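Local coordinates for inner membrane lipoprotein SadB (Salmonella enterica, PDB 4C47), which is a trimeric inner membrane lipoprotein required for proper surface expression of the autotransporter adhesin SadA and possibly acts directly in its biogenesis, at residues Gln79-Phe83 with Ala93-Leu97; Val107-Val113 with Ala162-Leu168; Leu123-Trp129 with Tyr180-Asp186. All coordinates share one frame; numbering follows the deposited sequence.

Contact 1: residues Gln79-Phe83 with Ala93-Leu97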
# COMPACT_ATOMS: atom_id res chain seq x y z
N GLN A 79 -29.65 8.23 3.32
CA GLN A 79 -29.68 7.06 4.20
C GLN A 79 -28.76 7.24 5.39
O GLN A 79 -28.30 6.27 5.99
CB GLN A 79 -29.27 5.81 3.42
CG GLN A 79 -30.22 5.43 2.29
CD GLN A 79 -31.51 4.81 2.80
OE1 GLN A 79 -32.44 5.52 3.18
NE2 GLN A 79 -31.56 3.49 2.82
N THR A 80 -28.48 8.49 5.74
CA THR A 80 -27.50 8.79 6.77
C THR A 80 -27.97 9.88 7.72
O THR A 80 -28.58 10.87 7.30
CB THR A 80 -26.14 9.19 6.14
OG1 THR A 80 -25.57 8.07 5.46
CG2 THR A 80 -25.16 9.70 7.19
N HIS A 81 -27.72 9.69 9.01
CA HIS A 81 -27.85 10.78 9.97
C HIS A 81 -26.46 11.21 10.46
O HIS A 81 -25.99 12.30 10.15
CB HIS A 81 -28.73 10.40 11.15
CG HIS A 81 -29.05 11.55 12.06
ND1 HIS A 81 -29.74 12.66 11.64
CD2 HIS A 81 -28.75 11.76 13.37
CE1 HIS A 81 -29.87 13.51 12.64
NE2 HIS A 81 -29.28 12.98 13.71
N TYR A 82 -25.82 10.32 11.23
CA TYR A 82 -24.48 10.57 11.76
C TYR A 82 -23.40 10.22 10.74
O TYR A 82 -23.55 9.25 9.99
CB TYR A 82 -24.24 9.75 13.03
CG TYR A 82 -24.99 10.23 14.26
CD1 TYR A 82 -25.09 11.59 14.54
CD2 TYR A 82 -25.58 9.33 15.13
CE1 TYR A 82 -25.77 12.03 15.66
CE2 TYR A 82 -26.27 9.76 16.25
CZ TYR A 82 -26.35 11.11 16.51
OH TYR A 82 -27.03 11.55 17.63
N PHE A 83 -22.33 10.99 10.73
CA PHE A 83 -21.12 10.63 9.98
C PHE A 83 -19.88 11.26 10.62
O PHE A 83 -19.98 12.20 11.39
CB PHE A 83 -21.24 11.02 8.50
CG PHE A 83 -21.26 12.51 8.26
CD1 PHE A 83 -22.46 13.20 8.23
CD2 PHE A 83 -20.08 13.21 8.04
CE1 PHE A 83 -22.49 14.56 8.00
CE2 PHE A 83 -20.10 14.58 7.81
CZ PHE A 83 -21.31 15.25 7.79
N ALA A 93 -17.54 15.37 13.81
CA ALA A 93 -18.73 14.56 13.62
C ALA A 93 -19.79 15.43 12.97
O ALA A 93 -19.73 16.65 13.07
CB ALA A 93 -19.24 13.97 14.93
N GLY A 94 -20.76 14.81 12.31
CA GLY A 94 -21.81 15.55 11.65
C GLY A 94 -23.13 14.83 11.72
O GLY A 94 -23.19 13.60 11.68
N ARG A 95 -24.21 15.60 11.85
CA ARG A 95 -25.55 15.04 11.84
C ARG A 95 -26.44 15.79 10.85
O ARG A 95 -26.51 17.02 10.87
CB ARG A 95 -26.17 15.04 13.24
CG ARG A 95 -26.29 16.42 13.88
CD ARG A 95 -26.68 16.33 15.35
NE ARG A 95 -26.94 17.65 15.92
CZ ARG A 95 -27.12 17.90 17.21
NH1 ARG A 95 -27.06 16.92 18.09
NH2 ARG A 95 -27.35 19.14 17.61
N ILE A 96 -27.09 15.04 9.97
CA ILE A 96 -27.93 15.64 8.93
C ILE A 96 -29.33 15.93 9.46
O ILE A 96 -30.06 15.03 9.86
CB ILE A 96 -28.02 14.73 7.69
CG1 ILE A 96 -26.63 14.49 7.10
CG2 ILE A 96 -28.93 15.36 6.65
CD1 ILE A 96 -26.64 13.70 5.81
N LEU A 97 -29.69 17.21 9.48
CA LEU A 97 -31.00 17.63 9.96
C LEU A 97 -32.06 17.48 8.88
O LEU A 97 -33.14 16.94 9.14
CB LEU A 97 -30.95 19.07 10.47
CG LEU A 97 -29.87 19.37 11.52
CD1 LEU A 97 -29.83 20.85 11.84
CD2 LEU A 97 -30.11 18.55 12.78

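Contact 2: residues Val107-Val113 with Ala162-Leu168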
# COMPACT_ATOMS: atom_id res chain seq x y z
N VAL A 107 -30.29 21.53 -0.77
CA VAL A 107 -29.59 22.18 0.32
C VAL A 107 -29.62 21.26 1.53
O VAL A 107 -30.69 20.80 1.95
CB VAL A 107 -30.19 23.56 0.66
CG1 VAL A 107 -29.87 23.96 2.08
CG2 VAL A 107 -29.68 24.60 -0.33
N ILE A 108 -28.45 20.96 2.06
CA ILE A 108 -28.34 20.11 3.24
C ILE A 108 -28.08 20.95 4.48
O ILE A 108 -27.05 21.61 4.59
CB ILE A 108 -27.20 19.09 3.10
CG1 ILE A 108 -27.38 18.26 1.83
CG2 ILE A 108 -27.15 18.20 4.34
CD1 ILE A 108 -26.29 17.22 1.64
N HIS A 109 -29.03 20.92 5.40
CA HIS A 109 -28.83 21.55 6.70
C HIS A 109 -28.31 20.50 7.66
O HIS A 109 -28.93 19.46 7.84
CB HIS A 109 -30.14 22.14 7.23
CG HIS A 109 -30.73 23.19 6.34
ND1 HIS A 109 -30.47 24.53 6.51
CD2 HIS A 109 -31.56 23.09 5.27
CE1 HIS A 109 -31.12 25.22 5.58
NE2 HIS A 109 -31.78 24.37 4.82
N LEU A 110 -27.14 20.76 8.25
CA LEU A 110 -26.57 19.81 9.19
C LEU A 110 -25.93 20.51 10.38
O LEU A 110 -25.85 21.73 10.43
CB LEU A 110 -25.53 18.92 8.50
CG LEU A 110 -24.24 19.55 7.99
CD1 LEU A 110 -23.12 18.52 7.97
CD2 LEU A 110 -24.44 20.12 6.61
N ASP A 111 -25.50 19.71 11.35
CA ASP A 111 -24.68 20.20 12.44
C ASP A 111 -23.31 19.54 12.35
O ASP A 111 -23.21 18.33 12.13
CB ASP A 111 -25.32 19.91 13.80
CG ASP A 111 -26.50 20.80 14.10
OD1 ASP A 111 -26.52 21.95 13.61
OD2 ASP A 111 -27.41 20.36 14.84
N LEU A 112 -22.26 20.33 12.51
CA LEU A 112 -20.92 19.80 12.63
C LEU A 112 -20.44 20.03 14.06
O LEU A 112 -20.83 21.01 14.70
CB LEU A 112 -19.97 20.49 11.65
CG LEU A 112 -20.16 20.21 10.16
CD1 LEU A 112 -19.19 21.05 9.33
CD2 LEU A 112 -19.98 18.73 9.85
N VAL A 113 -19.60 19.13 14.56
CA VAL A 113 -19.03 19.29 15.89
C VAL A 113 -17.56 18.87 15.92
O VAL A 113 -17.17 17.84 15.36
CB VAL A 113 -19.84 18.51 16.96
CG1 VAL A 113 -19.81 17.01 16.70
CG2 VAL A 113 -19.32 18.84 18.35
N ALA A 162 -19.36 21.48 20.69
CA ALA A 162 -20.52 22.29 20.33
C ALA A 162 -21.04 22.00 18.92
O ALA A 162 -20.40 22.36 17.93
CB ALA A 162 -20.21 23.77 20.49
N TRP A 163 -22.20 21.35 18.85
CA TRP A 163 -22.88 21.15 17.58
C TRP A 163 -23.18 22.49 16.93
O TRP A 163 -23.83 23.35 17.54
CB TRP A 163 -24.19 20.38 17.80
CG TRP A 163 -24.00 18.93 18.14
CD1 TRP A 163 -24.16 18.35 19.36
CD2 TRP A 163 -23.61 17.88 17.24
NE1 TRP A 163 -23.89 17.00 19.29
CE2 TRP A 163 -23.56 16.68 18.00
CE3 TRP A 163 -23.31 17.83 15.88
CZ2 TRP A 163 -23.21 15.46 17.43
CZ3 TRP A 163 -22.96 16.60 15.32
CH2 TRP A 163 -22.92 15.44 16.09
N THR A 164 -22.70 22.68 15.71
CA THR A 164 -22.80 23.98 15.05
C THR A 164 -23.49 23.89 13.69
O THR A 164 -23.18 23.01 12.88
CB THR A 164 -21.42 24.62 14.88
OG1 THR A 164 -20.72 24.57 16.13
CG2 THR A 164 -21.55 26.07 14.43
N ASN A 165 -24.44 24.79 13.45
CA ASN A 165 -25.21 24.80 12.22
C ASN A 165 -24.39 25.12 10.97
O ASN A 165 -23.73 26.15 10.89
CB ASN A 165 -26.38 25.78 12.33
CG ASN A 165 -27.73 25.10 12.23
OD1 ASN A 165 -27.95 24.28 11.34
ND2 ASN A 165 -28.63 25.43 13.15
N VAL A 166 -24.42 24.20 10.00
CA VAL A 166 -23.72 24.38 8.74
C VAL A 166 -24.64 24.01 7.57
O VAL A 166 -25.37 23.01 7.64
CB VAL A 166 -22.43 23.53 8.68
CG1 VAL A 166 -21.78 23.63 7.31
CG2 VAL A 166 -21.46 23.97 9.76
N THR A 167 -24.62 24.82 6.52
CA THR A 167 -25.45 24.59 5.34
C THR A 167 -24.62 24.31 4.09
O THR A 167 -23.76 25.10 3.71
CB THR A 167 -26.37 25.80 5.08
OG1 THR A 167 -27.39 25.85 6.09
CG2 THR A 167 -27.04 25.67 3.71
N LEU A 168 -24.90 23.18 3.45
CA LEU A 168 -24.23 22.82 2.21
C LEU A 168 -25.18 23.01 1.03
O LEU A 168 -26.13 22.24 0.87
CB LEU A 168 -23.78 21.36 2.25
CG LEU A 168 -22.94 20.92 3.46
CD1 LEU A 168 -22.57 19.45 3.35
CD2 LEU A 168 -21.70 21.78 3.60

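Contact 3: residues Leu123-Trp129 with Tyr180-Asp186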
# COMPACT_ATOMS: atom_id res chain seq x y z
N LEU A 123 -11.90 26.35 8.64
CA LEU A 123 -11.88 25.08 7.93
C LEU A 123 -12.45 25.28 6.53
O LEU A 123 -13.37 26.08 6.34
CB LEU A 123 -12.70 24.03 8.68
CG LEU A 123 -12.05 23.27 9.84
CD1 LEU A 123 -13.10 22.49 10.62
CD2 LEU A 123 -10.98 22.33 9.32
N ALA A 124 -11.91 24.55 5.57
CA ALA A 124 -12.47 24.52 4.22
C ALA A 124 -12.87 23.09 3.89
O ALA A 124 -12.21 22.14 4.32
CB ALA A 124 -11.46 25.05 3.22
N PHE A 125 -13.94 22.93 3.12
CA PHE A 125 -14.44 21.59 2.82
C PHE A 125 -14.40 21.29 1.33
O PHE A 125 -14.98 22.01 0.53
CB PHE A 125 -15.87 21.43 3.35
CG PHE A 125 -16.00 21.66 4.83
CD1 PHE A 125 -15.78 20.63 5.73
CD2 PHE A 125 -16.35 22.91 5.32
CE1 PHE A 125 -15.90 20.84 7.09
CE2 PHE A 125 -16.47 23.13 6.67
CZ PHE A 125 -16.24 22.10 7.56
N ASN A 126 -13.71 20.22 0.96
CA ASN A 126 -13.77 19.74 -0.42
C ASN A 126 -15.00 18.85 -0.56
O ASN A 126 -15.15 17.88 0.18
CB ASN A 126 -12.50 18.98 -0.79
CG ASN A 126 -11.28 19.88 -0.84
OD1 ASN A 126 -11.39 21.07 -1.14
ND2 ASN A 126 -10.11 19.32 -0.56
N MET A 127 -15.88 19.18 -1.49
CA MET A 127 -17.13 18.44 -1.63
C MET A 127 -17.40 17.99 -3.06
O MET A 127 -17.21 18.74 -4.01
CB MET A 127 -18.31 19.25 -1.09
CG MET A 127 -18.26 19.49 0.40
SD MET A 127 -19.69 20.42 0.98
CE MET A 127 -19.65 21.82 -0.14
N THR A 128 -17.86 16.75 -3.19
CA THR A 128 -18.25 16.18 -4.47
C THR A 128 -19.58 15.48 -4.28
O THR A 128 -19.76 14.76 -3.31
CB THR A 128 -17.21 15.16 -4.97
OG1 THR A 128 -15.93 15.79 -5.05
CG2 THR A 128 -17.60 14.63 -6.35
N TRP A 129 -20.53 15.69 -5.18
CA TRP A 129 -21.86 15.11 -4.98
C TRP A 129 -22.56 14.73 -6.26
O TRP A 129 -22.21 15.20 -7.35
CB TRP A 129 -22.75 16.07 -4.18
CG TRP A 129 -23.04 17.35 -4.89
CD1 TRP A 129 -24.16 17.64 -5.61
CD2 TRP A 129 -22.21 18.51 -4.96
NE1 TRP A 129 -24.08 18.92 -6.12
CE2 TRP A 129 -22.89 19.47 -5.74
CE3 TRP A 129 -20.95 18.83 -4.43
CZ2 TRP A 129 -22.35 20.73 -6.00
CZ3 TRP A 129 -20.42 20.09 -4.70
CH2 TRP A 129 -21.12 21.01 -5.48
N TYR A 180 -25.17 10.55 -3.40
CA TYR A 180 -23.72 10.47 -3.22
C TYR A 180 -23.14 11.79 -2.74
O TYR A 180 -23.29 12.82 -3.39
CB TYR A 180 -23.01 10.03 -4.50
CG TYR A 180 -21.51 9.90 -4.33
CD1 TYR A 180 -20.97 8.83 -3.64
CD2 TYR A 180 -20.65 10.86 -4.85
CE1 TYR A 180 -19.60 8.70 -3.48
CE2 TYR A 180 -19.28 10.74 -4.69
CZ TYR A 180 -18.76 9.66 -4.00
OH TYR A 180 -17.40 9.54 -3.83
N LEU A 181 -22.47 11.73 -1.59
CA LEU A 181 -21.76 12.88 -1.06
C LEU A 181 -20.40 12.45 -0.53
O LEU A 181 -20.29 11.55 0.30
CB LEU A 181 -22.57 13.57 0.04
CG LEU A 181 -21.90 14.79 0.69
CD1 LEU A 181 -21.57 15.84 -0.36
CD2 LEU A 181 -22.79 15.36 1.78
N LYS A 182 -19.36 13.10 -1.05
CA LYS A 182 -17.99 12.88 -0.63
C LYS A 182 -17.49 14.19 -0.05
O LYS A 182 -17.51 15.23 -0.72
CB LYS A 182 -17.14 12.50 -1.83
CG LYS A 182 -15.66 12.32 -1.55
CD LYS A 182 -14.89 12.30 -2.87
CE LYS A 182 -13.62 11.50 -2.78
NZ LYS A 182 -12.98 11.33 -4.12
N ILE A 183 -17.06 14.15 1.21
CA ILE A 183 -16.62 15.37 1.88
C ILE A 183 -15.28 15.20 2.60
O ILE A 183 -15.08 14.25 3.36
CB ILE A 183 -17.71 15.90 2.84
CG1 ILE A 183 -17.23 17.17 3.54
CG2 ILE A 183 -18.12 14.84 3.84
CD1 ILE A 183 -18.30 17.87 4.34
N GLY A 184 -14.36 16.13 2.34
CA GLY A 184 -13.05 16.10 2.95
C GLY A 184 -12.62 17.44 3.51
O GLY A 184 -13.25 18.47 3.24
N ILE A 185 -11.55 17.43 4.30
CA ILE A 185 -11.06 18.64 4.96
C ILE A 185 -9.84 19.24 4.27
O ILE A 185 -8.83 18.56 4.07
CB ILE A 185 -10.68 18.35 6.43
CG1 ILE A 185 -11.90 17.88 7.21
CG2 ILE A 185 -10.09 19.59 7.08
CD1 ILE A 185 -12.98 18.92 7.31
N ASP A 186 -9.93 20.51 3.91
CA ASP A 186 -8.77 21.26 3.46
C ASP A 186 -8.16 21.97 4.67
O ASP A 186 -8.86 22.65 5.42
CB ASP A 186 -9.15 22.27 2.37
CG ASP A 186 -7.95 22.77 1.58
OD1 ASP A 186 -6.91 23.09 2.20
OD2 ASP A 186 -8.04 22.83 0.34

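Contact 1: residues Gln79-Phe83 with Ala93-Leu97
The ring of Phe-83 lies flat over Gly-94, whose CA sits 4.0 Å from the centroid of the Phe-83 ring and 19° off its normal, a CH-pi contact. With CG turned between the backbone N and the carbonyl carbon (chi1 67°), the phenyl leans across its own hydrogen-bonded partner, and its edge atom CE1 reaches CG1 of Ile-96 at 4.2 Å. Leu-110 and Leu-75 touch the same phenyl within the subunit. On the other face of the sheet Tyr-82 and Arg-95 run side by side in the same direction, ring and guanidinium nearly coplanar, and CD1 of Tyr-82 meets the Arg-95 CB at 3.8 Å. Arg-95 CB also lies over one face of the His-81 imidazole, 4.1 Å from the ring centroid. The guanidinium is held by a salt bridge with Asp-111 of the neighbouring strand and a cation-pi contact with Trp-163, while Tyr-82 meets Phe-192 of the second subunit edge-to-face. Backbone bonds join Phe-83 N to Gly-94 O and Gly-94 N to Phe-83 O, both 2.9 Å, and Ile-96 N donates to His-81 O. This is the antiparallel pairing of a beta hairpin, strands 82-86 and 91-102, at the margin of one sheet of the beta-sandwich domain.

Contact 2: residues Val107-Val113 with Ala162-Leu168
Six backbone hydrogen bonds bind Ile-108, Leu-110 and Leu-112 to Leu-168, Val-166 and Thr-164, each pair exchanging two. These run nearly straight from Ile-108 to Leu-110 and bend toward the Leu-112/Thr-164 end, to 152° where Thr-164 N reaches Leu-112 O at 2.7 Å. Thr-164 OG1 also donates to Ala-162 O within its segment, from above the carbonyl plane.

Apolar packing occupies the face carrying the leucines. CD2 of Leu-110 presses on Leu-168 CG at 3.6 Å, and CD1 of Leu-112 crosses to Val-166 CG2 at 3.7 Å. This face is turned into the beta-sandwich: Leu-112 meets Phe-125 and Leu-168 meets Met-127 of the opposing sheet, while strand 164-171 forms the outer strand of its own.

The aromatic contact stands at the far end. With its CG1 set between the backbone N and the carbonyl carbon (chi1 63°), Val-113 places that methyl over the six-membered ring of Trp-163, 3.5 Å from its centroid and 12° off the normal. Ile-118 of the second subunit packs on both residues. Asp-111 CB lies against Trp-163 CE3 at 3.6 Å.

Of the polar groups, Asp-111 OD1 sits 3.4 Å from Asn-165 CA, while OD2 pairs with Arg-95.

Contact 3: residues Leu123-Trp129 with Tyr180-Asp186
Asn-126 and Gly-184 exchange two backbone hydrogen bonds of unequal geometry. Gly-184 N donates to Asn-126 O at 2.9 Å, with 164° at the hydrogen, whereas the bond from Asn-126 N to Gly-184 O bends to 142°. Thr-128 and Lys-182 likewise exchange two, both close to straight, with Lys-182 N donating to Thr-128 O at 2.8 Å, and Asp-186 N donates to Ala-124 O. The carbonyls are used further by CA-H groups: Gly-184 O also receives the CA of Phe-125 at 3.4 Å, and Lys-182 O that of Met-127.

The polar side chains find their partners mainly outside the pair. Asn-126 OD1 and Asp-186 OD2 both turn to Lys-151 NZ, the first by a hydrogen bond and the second by a salt bridge, so one ammonium ties the amide to the carboxylate, whose planes stand 71° apart. Asp-186 OD1 accepts from Glu-188 N. At the other end Tyr-180 OH is hydrogen-bonded to Glu-74 OE2, and Trp-129 NE1 to the backbone O of Lys-171.

These are the two central strands of one sheet of the beta-sandwich, flanked by strands 73-75 and 148-153. The side facing the opposing sheet is apolar. Ile-185 brings CD1 to within 3.5 Å of Phe-125 CE1, and its CG2 meets Leu-123 CD2 at 3.6 Å. Further along, Met-127 CG lies alongside Ile-183 CG1 at 4.0 Å, while Leu-92 of the facing sheet packs on Leu-123, Phe-125 and Ile-185.

In the fold
After the long N-terminal helix 8-71, which belongs to the trimeric coiled coil, strand 73-75 enters the globular domain. Contact 1 then closes a short hairpin loop, in series before the others. Strand 91-102 passes directly to 105-114, so contacts 1 and 2 extend one sheet, linked by backbone bonding between Ala-93 and Val-113 and between Leu-97 and His-109. Contact 2 opens at 107-113, contact 3 at 123-129; 162-168 closes contact 2 before 180-186 closes contact 3, and the two therefore cross. The chain thus alternates between the two sheets, which meet in the core where Ile-108 packs on Leu-181. Contacts 1 and 2 also touch the second subunit.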